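Local coordinates for protein GH86A beta-porphyranase (Bacteroides plebeius, PDB 4AW7) that cleaves the sulfated red-seaweed polysaccharide porphyran at the (1->4) linkages between beta-D-galactopyranose and alpha-L-galactopyranose-6-sulfate, at residues A[505-511]-A[578-584]. Numbering follows the deposited sequence.
Sequences ASLRMSI and VSSMILQ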
loop_
_atom_site.group_PDB
_atom_site.type_symbol
_atom_site.label_atom_id
_atom_site.label_comp_id
_atom_site.label_asym_id
_atom_site.label_seq_id
_atom_site.Cartn_x
_atom_site.Cartn_y
_atom_site.Cartn_z
ATOM N N ALA A 505 7.150 22.333 1.108
ATOM C CA ALA A 505 6.273 21.986 -0.002
ATOM C C ALA A 505 7.037 21.202 -1.028
ATOM O O ALA A 505 8.267 21.299 -1.142
ATOM C CB ALA A 505 5.684 23.259 -0.613
ATOM N N SER A 506 6.277 20.417 -1.785
ATOM C CA SER A 506 6.850 19.684 -2.906
ATOM C C SER A 506 5.783 19.394 -3.952
ATOM O O SER A 506 4.591 19.354 -3.657
ATOM C CB SER A 506 7.480 18.393 -2.476
ATOM O OG SER A 506 6.508 17.566 -1.922
ATOM N N LEU A 507 6.258 19.190 -5.179
ATOM C CA LEU A 507 5.434 18.694 -6.266
ATOM C C LEU A 507 5.717 17.193 -6.435
ATOM O O LEU A 507 6.882 16.783 -6.537
ATOM C CB LEU A 507 5.815 19.425 -7.560
ATOM C CG LEU A 507 5.212 18.863 -8.848
ATOM C CD1 LEU A 507 3.723 19.047 -8.925
ATOM C CD2 LEU A 507 5.954 19.490 -10.030
ATOM N N ARG A 508 4.648 16.386 -6.458
ATOM C CA ARG A 508 4.758 14.956 -6.783
ATOM C C ARG A 508 4.402 14.846 -8.257
ATOM O O ARG A 508 3.221 14.876 -8.633
ATOM C CB ARG A 508 3.781 14.190 -5.942
ATOM C CG ARG A 508 4.012 14.293 -4.449
ATOM C CD ARG A 508 2.974 13.581 -3.644
ATOM N NE ARG A 508 2.890 12.136 -3.872
ATOM C CZ ARG A 508 3.596 11.227 -3.249
ATOM N NH1 ARG A 508 4.463 11.536 -2.322
ATOM N NH2 ARG A 508 3.374 9.955 -3.572
ATOM N N MET A 509 5.437 14.745 -9.101
ATOM C CA MET A 509 5.277 14.747 -10.550
ATOM C C MET A 509 5.406 13.318 -11.053
ATOM O O MET A 509 6.514 12.765 -10.997
ATOM C CB MET A 509 6.374 15.626 -11.156
ATOM C CG MET A 509 6.449 15.599 -12.648
ATOM S SD MET A 509 7.754 16.567 -13.399
ATOM C CE MET A 509 9.186 15.648 -12.856
ATOM N N SER A 510 4.307 12.749 -11.531
ATOM C CA SER A 510 4.335 11.383 -12.054
ATOM C C SER A 510 4.312 11.408 -13.567
ATOM O O SER A 510 3.451 12.086 -14.158
ATOM C CB SER A 510 3.208 10.527 -11.475
ATOM O OG SER A 510 3.318 10.334 -10.060
ATOM N N ILE A 511 5.241 10.626 -14.130
ATOM C CA ILE A 511 5.399 10.554 -15.584
ATOM C C ILE A 511 5.540 9.104 -16.005
ATOM O O ILE A 511 6.118 8.276 -15.307
ATOM C CB ILE A 511 6.587 11.400 -16.101
ATOM C CG1 ILE A 511 7.897 10.943 -15.493
ATOM C CG2 ILE A 511 6.332 12.893 -15.832
ATOM C CD1 ILE A 511 9.164 11.659 -16.078
ATOM N N VAL A 578 2.348 12.991 -18.669
ATOM C CA VAL A 578 2.322 13.342 -17.239
ATOM C C VAL A 578 1.041 12.691 -16.703
ATOM O O VAL A 578 -0.065 13.056 -17.064
ATOM C CB VAL A 578 2.285 14.852 -17.010
ATOM C CG1 VAL A 578 2.236 15.137 -15.507
ATOM C CG2 VAL A 578 3.488 15.532 -17.647
ATOM N N SER A 579 1.187 11.682 -15.837
ATOM C CA SER A 579 0.013 10.945 -15.335
ATOM C C SER A 579 -0.729 11.692 -14.229
ATOM O O SER A 579 -1.941 11.766 -14.251
ATOM C CB SER A 579 0.424 9.540 -14.899
ATOM O OG SER A 579 1.464 9.607 -13.939
ATOM N N SER A 580 0.038 12.271 -13.298
ATOM C CA SER A 580 -0.591 13.037 -12.207
ATOM C C SER A 580 0.390 14.081 -11.702
ATOM O O SER A 580 1.620 13.917 -11.751
ATOM C CB SER A 580 -1.061 12.124 -11.062
ATOM O OG SER A 580 -0.006 11.384 -10.468
ATOM N N MET A 581 -0.215 15.147 -11.164
ATOM C CA MET A 581 0.496 16.267 -10.534
ATOM C C MET A 581 -0.231 16.576 -9.247
ATOM O O MET A 581 -1.393 16.928 -9.252
ATOM C CB MET A 581 0.501 17.484 -11.469
ATOM C CG MET A 581 1.296 17.267 -12.754
ATOM S SD MET A 581 3.065 17.435 -12.534
ATOM C CE MET A 581 3.211 19.225 -12.652
ATOM N N ILE A 582 0.507 16.438 -8.141
ATOM C CA ILE A 582 -0.066 16.613 -6.800
ATOM C C ILE A 582 0.876 17.525 -6.020
ATOM O O ILE A 582 2.086 17.309 -6.018
ATOM C CB ILE A 582 -0.208 15.252 -6.082
ATOM C CG1 ILE A 582 -1.192 14.360 -6.843
ATOM C CG2 ILE A 582 -0.668 15.431 -4.611
ATOM C CD1 ILE A 582 -1.173 12.891 -6.449
ATOM N N LEU A 583 0.324 18.552 -5.353
ATOM C CA LEU A 583 1.143 19.387 -4.481
ATOM C C LEU A 583 1.023 18.881 -3.043
ATOM O O LEU A 583 -0.074 18.664 -2.547
ATOM C CB LEU A 583 0.732 20.867 -4.530
ATOM C CG LEU A 583 1.106 21.609 -5.799
ATOM C CD1 LEU A 583 0.513 22.995 -5.796
ATOM C CD2 LEU A 583 2.619 21.674 -5.937
ATOM N N GLN A 584 2.163 18.723 -2.382
ATOM C CA GLN A 584 2.201 18.352 -0.964
ATOM C C GLN A 584 2.680 19.579 -0.188
ATOM O O GLN A 584 3.694 20.166 -0.546
ATOM C CB GLN A 584 3.128 17.180 -0.705
ATOM C CG GLN A 584 3.355 17.033 0.785
ATOM C CD GLN A 584 4.114 15.808 1.165
ATOM O OE1 GLN A 584 3.596 14.711 1.016
ATOM N NE2 GLN A 584 5.347 15.985 1.742
HETATM O O HOH W 1 6.812 18.569 1.328
HETATM O O HOH W 2 1.883 12.370 -8.727
HETATM O O HOH W 3 5.168 13.976 -1.156
#
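S506, R508 and S510 form antiparallel hydrogen-bonded pairs with Q584, I582 and S580, their strands running at 168° to each other, and R508 N reaches I582 O at 2.8 Å in a nearly straight bond. Between S510 and I511 the register slips by one residue, so that I511 pairs with V578, and S510 O takes S579 N at 2.8 Å from above its carbonyl plane. S579 and S580 thus both face S510, a classic beta bulge. Small serines suit this place: S510 CB lies 3.2 Å from S579 OG, and one water joins S510 OG, S580 OG and R508 O.

The opposite face is apolar. M581, bent at both chi2 (-79°) and chi3 (-83°), lays its thioether alongside M509, with SD 3.9 Å from M509 CG, and carries CE to both methyls of L507, 3.8 Å from CD1. An unbranched, flexible chain can curl along the neighbouring strand in this way, whereas an alanine here would probably leave L507 and M509 without this shared neighbour and open a gap toward F493, V567 and I569. L583 CD2 and V578 CG2 extend the apolar face against L507 and I511.

On the face of the serines, R508 and I582 lie side by side, the isoleucine against the aliphatic stem of the arginine. A bend at chi3 turns the guanidinium, whose NE and NH2 form salt bridges with D252 and E248 of helix 245-262, while a water at its edge links NH1, 2.8 Å away, weakly to Q584 OE1. This mixed face packs on that helix; the apolar face of the five-stranded sheet packs on strands 491-498 and 563-570 of a second, antiparallel sheet, the arrangement of a beta-sandwich.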